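Local coordinates for protein geranyltranstransferase (IspA) (Helicobacter pylori, PDB 3LLW) that probably acts as a magnesium-dependent prenyltransferase of isoprenoid biosynthesis, a member of the FPP/GGPP synthase family, at residues Ser31-Pro34 / Tyr35-Lys38; Glu141-Ile144 / Ile145-Ile149; Pro175-Leu178 / Glu179-Thr182; Asn292-Ala295 / Leu296-Leu300. All coordinates share one frame; numbering follows the deposited sequence.

Interaction 1: residues Ser31-Pro34 / Tyr35-Lys38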
loop_
_atom_site.group_PDB
_atom_site.type_symbol
_atom_site.label_atom_id
_atom_site.label_comp_id
_atom_site.label_asym_id
_atom_site.label_seq_id
_atom_site.Cartn_x
_atom_site.Cartn_y
_atom_site.Cartn_z
ATOM N N SER A 31 -0.766 10.557 -19.643
ATOM C CA SER A 31 0.678 10.468 -19.840
ATOM C C SER A 31 1.032 10.037 -21.261
ATOM O O SER A 31 0.169 9.643 -22.047
ATOM C CB SER A 31 1.316 9.492 -18.851
ATOM O OG SER A 31 1.187 8.149 -19.288
ATOM N N PHE A 32 2.321 10.076 -21.566
ATOM C CA PHE A 32 2.820 9.622 -22.851
ATOM C C PHE A 32 3.287 8.168 -22.786
ATOM O O PHE A 32 4.033 7.708 -23.663
ATOM C CB PHE A 32 3.926 10.551 -23.378
ATOM C CG PHE A 32 5.080 10.762 -22.418
ATOM C CD1 PHE A 32 6.244 10.016 -22.537
ATOM C CD2 PHE A 32 5.018 11.746 -21.429
ATOM C CE1 PHE A 32 7.317 10.215 -21.663
ATOM C CE2 PHE A 32 6.079 11.946 -20.552
ATOM C CZ PHE A 32 7.231 11.175 -20.668
ATOM N N HIS A 33 2.859 7.448 -21.745
ATOM C CA HIS A 33 3.102 6.008 -21.676
ATOM C C HIS A 33 2.032 5.289 -22.500
ATOM O O HIS A 33 0.834 5.468 -22.244
ATOM C CB HIS A 33 3.096 5.497 -20.235
ATOM C CG HIS A 33 3.743 4.155 -20.062
ATOM N ND1 HIS A 33 3.200 2.990 -20.562
ATOM C CD2 HIS A 33 4.880 3.794 -19.424
ATOM C CE1 HIS A 33 3.983 1.973 -20.250
ATOM N NE2 HIS A 33 5.003 2.432 -19.548
ATOM N N PRO A 34 2.467 4.457 -23.472
ATOM C CA PRO A 34 1.587 3.768 -24.421
ATOM C C PRO A 34 0.541 2.852 -23.781
ATOM O O PRO A 34 -0.567 2.732 -24.314
ATOM C CB PRO A 34 2.550 2.899 -25.239
ATOM C CG PRO A 34 3.866 3.443 -25.016
ATOM C CD PRO A 34 3.879 4.110 -23.690
ATOM N N TYR A 35 0.876 2.198 -22.668
ATOM C CA TYR A 35 -0.022 1.157 -22.174
ATOM C C TYR A 35 -0.296 1.050 -20.679
ATOM O O TYR A 35 -1.048 0.175 -20.271
ATOM C CB TYR A 35 0.369 -0.213 -22.743
ATOM C CG TYR A 35 1.756 -0.724 -22.412
ATOM C CD1 TYR A 35 2.167 -0.925 -21.077
ATOM C CD2 TYR A 35 2.640 -1.086 -23.440
ATOM C CE1 TYR A 35 3.440 -1.427 -20.770
ATOM C CE2 TYR A 35 3.907 -1.602 -23.149
ATOM C CZ TYR A 35 4.300 -1.769 -21.813
ATOM O OH TYR A 35 5.550 -2.271 -21.529
ATOM N N LEU A 36 0.292 1.926 -19.875
ATOM C CA LEU A 36 0.173 1.818 -18.418
ATOM C C LEU A 36 -1.268 1.898 -17.872
ATOM O O LEU A 36 -1.622 1.181 -16.930
ATOM C CB LEU A 36 1.082 2.841 -17.730
ATOM C CG LEU A 36 1.434 2.548 -16.268
ATOM C CD1 LEU A 36 2.394 1.364 -16.181
ATOM C CD2 LEU A 36 2.032 3.786 -15.631
ATOM N N GLU A 37 -2.090 2.745 -18.487
ATOM C CA GLU A 37 -3.479 2.953 -18.079
ATOM C C GLU A 37 -4.384 1.732 -18.304
ATOM O O GLU A 37 -5.255 1.430 -17.467
ATOM C CB GLU A 37 -4.051 4.173 -18.805
ATOM C CG GLU A 37 -5.476 4.562 -18.397
ATOM C CD GLU A 37 -6.141 5.430 -19.447
ATOM O OE1 GLU A 37 -6.768 4.864 -20.368
ATOM O OE2 GLU A 37 -6.030 6.674 -19.357
ATOM N N LYS A 38 -4.201 1.043 -19.432
ATOM C CA LYS A 38 -4.980 -0.174 -19.689
ATOM C C LYS A 38 -4.425 -1.349 -18.883
ATOM O O LYS A 38 -5.189 -2.165 -18.361
ATOM C CB LYS A 38 -5.102 -0.522 -21.190
ATOM C CG LYS A 38 -3.829 -0.373 -22.028
ATOM C CD LYS A 38 -3.987 0.645 -23.177
ATOM C CE LYS A 38 -4.265 2.083 -22.701
ATOM N NZ LYS A 38 -3.099 2.729 -22.025
#
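The imidazole of His-33 meets two side chains of the following turn by ring contacts. One edge of it points at the face of the Tyr-35 ring, a T-shaped pair with planes at 72°, in which His-33 CE1 stands 3.5 Å from Tyr-35 CE1. Over one face of the same imidazole sits the methylene of Leu-36, a CH-pi contact with CB 3.8 Å from the centroid of the His-33 ring.

Hydrogen bonding uses the imidazole edge. Tyr-35 N donates to His-33 ND1 at 3.2 Å, the bond nearly straight (163°) and the donor close to the ring plane, which helps to fix the rotation of the imidazole. Tyr-35 is the N-cap residue of helix 36-45, so the histidine binds backbone just where the loop turns into the helix. Upstream, His-33 N donates to Ser-31 OG at 3.1 Å, an ST turn that shapes the loop before the cap.

A charged chain supplies the last, weak bond: Lys-38, folded at chi2, chi3 and chi4, curls back until NZ is 3.4 Å from Pro-34 O. Both aromatic rings also meet Tyr-170 of the second subunit, which places this helix start in the dimer interface.

Interaction 2: residues Glu141-Ile144 / Ile145-Ile149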
loop_
_atom_site.group_PDB
_atom_site.type_symbol
_atom_site.label_atom_id
_atom_site.label_comp_id
_atom_site.label_asym_id
_atom_site.label_seq_id
_atom_site.Cartn_x
_atom_site.Cartn_y
_atom_site.Cartn_z
ATOM N N GLU A 141 -18.222 7.504 7.576
ATOM C CA GLU A 141 -17.709 8.282 8.705
ATOM C C GLU A 141 -16.229 8.038 8.855
ATOM O O GLU A 141 -15.768 6.908 8.697
ATOM C CB GLU A 141 -18.428 7.921 10.001
ATOM C CG GLU A 141 -19.809 8.543 10.139
ATOM C CD GLU A 141 -20.618 7.906 11.256
ATOM O OE1 GLU A 141 -21.149 6.786 11.055
ATOM O OE2 GLU A 141 -20.724 8.528 12.338
ATOM N N SER A 142 -15.494 9.107 9.152
ATOM C CA SER A 142 -14.042 9.069 9.166
ATOM C C SER A 142 -13.485 7.950 10.036
ATOM O O SER A 142 -12.557 7.245 9.614
ATOM C CB SER A 142 -13.447 10.438 9.518
ATOM O OG SER A 142 -13.860 10.875 10.797
ATOM N N HIS A 143 -14.084 7.741 11.206
ATOM C CA HIS A 143 -13.618 6.699 12.115
ATOM C C HIS A 143 -13.812 5.288 11.553
ATOM O O HIS A 143 -13.028 4.392 11.865
ATOM C CB HIS A 143 -14.224 6.843 13.520
ATOM C CG HIS A 143 -15.671 6.478 13.602
ATOM N ND1 HIS A 143 -16.682 7.371 13.318
ATOM C CD2 HIS A 143 -16.279 5.317 13.952
ATOM C CE1 HIS A 143 -17.850 6.774 13.480
ATOM N NE2 HIS A 143 -17.634 5.527 13.866
ATOM N N ILE A 144 -14.834 5.105 10.715
ATOM C CA ILE A 144 -15.058 3.822 10.054
ATOM C C ILE A 144 -13.991 3.567 8.980
ATOM O O ILE A 144 -13.439 2.461 8.914
ATOM C CB ILE A 144 -16.511 3.686 9.491
ATOM C CG1 ILE A 144 -17.519 3.518 10.642
ATOM C CG2 ILE A 144 -16.625 2.517 8.474
ATOM C CD1 ILE A 144 -18.989 3.660 10.222
ATOM N N ILE A 145 -13.672 4.591 8.183
ATOM C CA ILE A 145 -12.621 4.474 7.149
ATOM C C ILE A 145 -11.248 4.158 7.768
ATOM O O ILE A 145 -10.493 3.325 7.235
ATOM C CB ILE A 145 -12.551 5.726 6.216
ATOM C CG1 ILE A 145 -13.906 5.997 5.553
ATOM C CG2 ILE A 145 -11.485 5.569 5.133
ATOM C CD1 ILE A 145 -14.554 4.786 4.900
ATOM N N VAL A 146 -10.951 4.783 8.909
ATOM C CA VAL A 146 -9.692 4.532 9.611
ATOM C C VAL A 146 -9.575 3.079 10.055
ATOM O O VAL A 146 -8.583 2.417 9.719
ATOM C CB VAL A 146 -9.439 5.522 10.764
ATOM C CG1 VAL A 146 -8.364 5.001 11.720
ATOM C CG2 VAL A 146 -9.005 6.854 10.188
ATOM N N GLU A 147 -10.600 2.578 10.747
ATOM C CA GLU A 147 -10.678 1.152 11.116
ATOM C C GLU A 147 -10.538 0.160 9.945
ATOM O O GLU A 147 -9.879 -0.850 10.088
ATOM C CB GLU A 147 -11.956 0.864 11.895
ATOM C CG GLU A 147 -11.762 0.948 13.392
ATOM C CD GLU A 147 -12.667 1.986 14.034
ATOM O OE1 GLU A 147 -13.906 1.811 13.991
ATOM O OE2 GLU A 147 -12.131 2.980 14.580
ATOM N N LEU A 148 -11.145 0.463 8.805
ATOM C CA LEU A 148 -11.120 -0.436 7.651
ATOM C C LEU A 148 -9.708 -0.535 7.124
ATOM O O LEU A 148 -9.224 -1.624 6.835
ATOM C CB LEU A 148 -12.066 0.058 6.555
ATOM C CG LEU A 148 -13.569 -0.031 6.832
ATOM C CD1 LEU A 148 -14.363 0.796 5.859
ATOM C CD2 LEU A 148 -14.062 -1.447 6.861
ATOM N N ILE A 149 -9.049 0.622 7.050
ATOM C CA ILE A 149 -7.646 0.728 6.669
ATOM C C ILE A 149 -6.706 0.004 7.632
ATOM O O ILE A 149 -5.827 -0.750 7.161
ATOM C CB ILE A 149 -7.246 2.198 6.406
ATOM C CG1 ILE A 149 -7.957 2.696 5.144
ATOM C CG2 ILE A 149 -5.742 2.336 6.229
ATOM C CD1 ILE A 149 -7.737 4.167 4.827
#
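Leu-148 N donates to Ile-144 O at 3.0 Å, and the side chains of the same two residues lie alongside each other, pointing the same way, with Ile-144 CG2 3.9 Å from Leu-148 CD1. The CG2 branch of Ile-144 is the one that reaches the leucine because it stands opposite the backbone N, on the carbonyl side.

These are the first two turns of helix 142-156, and the four leading carbonyls are each taken by an i to i+4 amide. Glu-141 O, at the N-cap position, accepts from Ile-145 N at 3.2 Å and, weakly, from Ile-144 N. Ser-142 O receives Val-146 N at 3.0 Å. His-143 O is engaged less evenly: the bond from Glu-147 N is almost straight, yet the donor stands above the carbonyl plane, 35° out of it. Glu-147, bent at chi2, also brings its carboxylate back beside this carbonyl oxygen, with OE2 3.2 Å from His-143 O, a closeness of two acceptors that is probably mildly unfavourable. At the edge of the His-143 ring, Glu-147 OE1 lies 4.2 Å from CD2.

The hydroxyl of Ser-142 finds its partner across the dimer, in Ser-142 OG of the second subunit, while Ile-145 packs on Val-146 of that subunit. Leu-148 turns instead to Met-199 and Val-202 of helix 178-204. The leading carbonyls are thus satisfied within the helix, and Ile-145 and Leu-148 present apolar side chains to its surroundings beside the one serine pair. The nearby carboxylate could modestly favour a charged His-143, though the helix start would oppose it.

Interaction 3: residues Pro175-Leu178 / Glu179-Thr182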
loop_
_atom_site.group_PDB
_atom_site.type_symbol
_atom_site.label_atom_id
_atom_site.label_comp_id
_atom_site.label_asym_id
_atom_site.label_seq_id
_atom_site.Cartn_x
_atom_site.Cartn_y
_atom_site.Cartn_z
ATOM N N PRO A 175 9.188 -30.019 2.173
ATOM C CA PRO A 175 8.106 -30.509 3.000
ATOM C C PRO A 175 8.039 -29.727 4.311
ATOM O O PRO A 175 9.064 -29.460 4.935
ATOM C CB PRO A 175 8.508 -31.961 3.273
ATOM C CG PRO A 175 9.966 -31.983 3.095
ATOM C CD PRO A 175 10.242 -31.026 2.013
ATOM N N LEU A 176 6.835 -29.326 4.681
ATOM C CA LEU A 176 6.598 -28.607 5.928
ATOM C C LEU A 176 5.828 -29.516 6.880
ATOM O O LEU A 176 5.066 -30.363 6.430
ATOM C CB LEU A 176 5.795 -27.338 5.641
ATOM C CG LEU A 176 6.466 -26.264 4.774
ATOM C CD1 LEU A 176 5.473 -25.199 4.439
ATOM C CD2 LEU A 176 7.699 -25.651 5.417
ATOM N N ASN A 177 6.030 -29.359 8.192
ATOM C CA ASN A 177 5.200 -30.086 9.144
ATOM C C ASN A 177 3.811 -29.465 9.193
ATOM O O ASN A 177 3.591 -28.409 8.594
ATOM C CB ASN A 177 5.851 -30.219 10.540
ATOM C CG ASN A 177 6.007 -28.887 11.287
ATOM O OD1 ASN A 177 5.129 -28.033 11.276
ATOM N ND2 ASN A 177 7.124 -28.740 11.985
ATOM N N LEU A 178 2.899 -30.118 9.904
ATOM C CA LEU A 178 1.530 -29.636 10.124
ATOM C C LEU A 178 1.421 -28.227 10.674
ATOM O O LEU A 178 0.631 -27.431 10.172
ATOM C CB LEU A 178 0.758 -30.593 11.052
ATOM C CG LEU A 178 -0.736 -30.296 11.243
ATOM C CD1 LEU A 178 -1.482 -30.584 9.953
ATOM C CD2 LEU A 178 -1.333 -31.067 12.420
ATOM N N GLU A 179 2.197 -27.924 11.707
ATOM C CA GLU A 179 2.138 -26.617 12.350
ATOM C C GLU A 179 2.577 -25.518 11.386
ATOM O O GLU A 179 1.972 -24.444 11.317
ATOM C CB GLU A 179 3.035 -26.595 13.588
ATOM C CG GLU A 179 3.055 -25.255 14.343
ATOM C CD GLU A 179 3.778 -25.330 15.693
ATOM O OE1 GLU A 179 3.678 -26.377 16.382
ATOM O OE2 GLU A 179 4.438 -24.332 16.069
ATOM N N GLN A 180 3.625 -25.795 10.622
ATOM C CA GLN A 180 4.160 -24.752 9.792
ATOM C C GLN A 180 3.325 -24.571 8.521
ATOM O O GLN A 180 3.111 -23.436 8.084
ATOM C CB GLN A 180 5.690 -24.863 9.641
ATOM C CG GLN A 180 6.246 -26.037 8.934
ATOM C CD GLN A 180 7.685 -26.345 9.336
ATOM O OE1 GLN A 180 8.192 -27.413 9.018
ATOM N NE2 GLN A 180 8.340 -25.424 10.049
ATOM N N LEU A 181 2.749 -25.668 8.026
ATOM C CA LEU A 181 1.823 -25.629 6.889
ATOM C C LEU A 181 0.494 -24.926 7.201
ATOM O O LEU A 181 -0.048 -24.215 6.351
ATOM C CB LEU A 181 1.567 -27.028 6.343
ATOM C CG LEU A 181 0.803 -27.160 5.016
ATOM C CD1 LEU A 181 1.422 -26.328 3.848
ATOM C CD2 LEU A 181 0.669 -28.631 4.647
ATOM N N THR A 182 -0.018 -25.116 8.416
ATOM C CA THR A 182 -1.221 -24.414 8.865
ATOM C C THR A 182 -0.923 -22.920 9.016
ATOM O O THR A 182 -1.754 -22.074 8.690
ATOM C CB THR A 182 -1.765 -24.999 10.211
ATOM O OG1 THR A 182 -1.887 -26.423 10.114
ATOM C CG2 THR A 182 -3.127 -24.452 10.530
HETATM O O HOH W 1 9.768 -28.669 7.454
#
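The side-chain amides of Asn-177 and Gln-180 are stacked with their planes 6° apart: the asparagine amide lies over one face of the glutamine amide, Asn-177 CG 3.6 Å from Gln-180 CD, and Leu-176 CD2 lies over the other, 4.0 Å from Gln-180 CD. Nearer the backbone, Gln-180 CG meets Leu-176 CB at 3.6 Å.

The oxygens of the two amides are used in reciprocal fashion. Asn-177 OD1 accepts from Gln-180 N at 2.8 Å, and Gln-180 OE1 accepts from Asn-177 N at 3.0 Å, the latter bond almost straight at 175°. This capping box closes the start of helix 178-204. Both side chains hold chi1 near +65°, with CG set between backbone N and carbonyl carbon, which turns each amide back toward the other's main chain. A water donates to Gln-180 OE1 and to Pro-175 O, carrying the network into the loop. One residue on, Leu-178 O takes two bonds, from Thr-182 N and from Thr-182 OG1 (2.7 Å), which arrive from opposite faces of the carbonyl plane.

Leu-176 and Leu-181 meet through their CD1 methyls at 4.2 Å. Leu-181, like Leu-178, rests on Phe-255 and Leu-258 of helix 255-259, while Leu-176 and Gln-180 pack against Phe-32 of the second subunit.

Interaction 4: residues Asn292-Ala295 / Leu296-Leu300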
loop_
_atom_site.group_PDB
_atom_site.type_symbol
_atom_site.label_atom_id
_atom_site.label_comp_id
_atom_site.label_asym_id
_atom_site.label_seq_id
_atom_site.Cartn_x
_atom_site.Cartn_y
_atom_site.Cartn_z
ATOM N N ASN A 292 -26.959 -15.565 4.750
ATOM C CA ASN A 292 -26.020 -15.148 3.704
ATOM C C ASN A 292 -24.712 -15.944 3.729
ATOM O O ASN A 292 -24.250 -16.423 2.691
ATOM C CB ASN A 292 -25.733 -13.643 3.793
ATOM C CG ASN A 292 -26.924 -12.790 3.393
ATOM O OD1 ASN A 292 -27.992 -13.308 3.082
ATOM N ND2 ASN A 292 -26.744 -11.471 3.404
ATOM N N LEU A 293 -24.133 -16.092 4.918
ATOM C CA LEU A 293 -22.910 -16.861 5.074
ATOM C C LEU A 293 -23.091 -18.332 4.718
ATOM O O LEU A 293 -22.290 -18.886 3.967
ATOM C CB LEU A 293 -22.319 -16.690 6.476
ATOM C CG LEU A 293 -21.736 -15.300 6.781
ATOM C CD1 LEU A 293 -21.200 -15.244 8.193
ATOM C CD2 LEU A 293 -20.655 -14.924 5.782
ATOM N N ASN A 294 -24.168 -18.935 5.222
ATOM C CA ASN A 294 -24.515 -20.326 4.930
ATOM C C ASN A 294 -24.621 -20.584 3.432
ATOM O O ASN A 294 -24.069 -21.577 2.938
ATOM C CB ASN A 294 -25.816 -20.701 5.650
ATOM C CG ASN A 294 -26.200 -22.157 5.481
ATOM O OD1 ASN A 294 -27.185 -22.458 4.815
ATOM N ND2 ASN A 294 -25.444 -23.062 6.101
ATOM N N ALA A 295 -25.287 -19.672 2.722
ATOM C CA ALA A 295 -25.508 -19.813 1.282
ATOM C C ALA A 295 -24.206 -19.759 0.504
ATOM O O ALA A 295 -23.983 -20.571 -0.397
ATOM C CB ALA A 295 -26.443 -18.751 0.786
ATOM N N LEU A 296 -23.351 -18.805 0.876
ATOM C CA LEU A 296 -22.068 -18.600 0.220
ATOM C C LEU A 296 -21.174 -19.825 0.373
ATOM O O LEU A 296 -20.576 -20.288 -0.604
ATOM C CB LEU A 296 -21.369 -17.371 0.802
ATOM C CG LEU A 296 -20.771 -16.315 -0.132
ATOM C CD1 LEU A 296 -19.814 -15.437 0.665
ATOM C CD2 LEU A 296 -20.090 -16.881 -1.393
ATOM N N LEU A 297 -21.111 -20.349 1.595
ATOM C CA LEU A 297 -20.289 -21.518 1.904
ATOM C C LEU A 297 -20.759 -22.789 1.217
ATOM O O LEU A 297 -19.932 -23.596 0.799
ATOM C CB LEU A 297 -20.212 -21.755 3.408
ATOM C CG LEU A 297 -19.668 -20.646 4.313
ATOM C CD1 LEU A 297 -19.453 -21.239 5.670
ATOM C CD2 LEU A 297 -18.377 -20.017 3.794
ATOM N N ASN A 298 -22.076 -22.967 1.103
ATOM C CA ASN A 298 -22.629 -24.143 0.421
ATOM C C ASN A 298 -22.302 -24.133 -1.068
ATOM O O ASN A 298 -22.083 -25.187 -1.666
ATOM C CB ASN A 298 -24.142 -24.286 0.654
ATOM C CG ASN A 298 -24.476 -24.850 2.036
ATOM O OD1 ASN A 298 -23.977 -25.909 2.437
ATOM N ND2 ASN A 298 -25.331 -24.143 2.769
ATOM N N THR A 299 -22.254 -22.940 -1.650
ATOM C CA THR A 299 -21.798 -22.781 -3.022
ATOM C C THR A 299 -20.315 -23.161 -3.135
ATOM O O THR A 299 -19.927 -23.866 -4.069
ATOM C CB THR A 299 -22.030 -21.342 -3.539
ATOM O OG1 THR A 299 -23.317 -20.879 -3.107
ATOM C CG2 THR A 299 -21.964 -21.300 -5.064
ATOM N N LEU A 300 -19.514 -22.721 -2.161
ATOM C CA LEU A 300 -18.074 -22.990 -2.133
ATOM C C LEU A 300 -17.745 -24.475 -1.981
ATOM O O LEU A 300 -16.827 -24.983 -2.627
ATOM C CB LEU A 300 -17.396 -22.191 -1.011
ATOM C CG LEU A 300 -15.859 -22.201 -0.990
ATOM C CD1 LEU A 300 -15.308 -21.137 -1.941
ATOM C CD2 LEU A 300 -15.319 -22.023 0.423
#
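Thr-299 folds back on the preceding turn, where its OG1 donates to Ala-295 O at 2.8 Å. The conformation explains the bond: with chi1 at -42°, OG1 lies beside the backbone N, and CG2 is anti to that N. Thr-299 N reaches the same oxygen at 3.2 Å from the other face of the carbonyl plane, and two donors grip Ala-295 O.

Asn-298 is turned in a similar sense, its CG opposite the carbonyl carbon, which carries ND2 to 2.9 Å from Asn-294 O. Asn-294 extends its own CG away from its backbone N, and the two amides, 85° apart, stand almost perpendicular, with Asn-294 OD1 3.2 Å from Asn-298 ND2. Leu-297 places CG 3.2 Å from Leu-293 O, a carbonyl that also accepts from Leu-297 N.

These turns belong to helix 287-301, the last helix of the chain in the largely helical fold of the FPP/GGPP synthase family. Leu-293 and Leu-297 pack on helices 209-236 and 261-279, whereas Ala-295 and Leu-296 meet helix 6-23. Asn-292 ND2 donates to Ala-58 O of helix 51-63, tying the helices with a polar bond.

Chemically, the helix divides its work: leucines supply apolar packing against its neighbours, while the threonine hydroxyl spends its bonding on the helix's own backbone.

The four contacts follow one another along the chain, and each is local to a single helix or its start: interaction 1 opens helix 36-45, interaction 2 helix 142-156 and interaction 3 helix 178-204, while interaction 4 lies within helix 287-301. Their centres are 28 to 43 Å apart and none touches another within the chain, interactions 1 and 4 lying on opposite sides of its centre. The first three help to form the dimer, in which Phe-32 of interaction 1 packs on Gln-180 of interaction 3 in the other subunit; interaction 4 joins helices of its own chain. Helix 178-204 links interactions 2 and 3, packing against Leu-148 near one end and beginning with the capping box at the other.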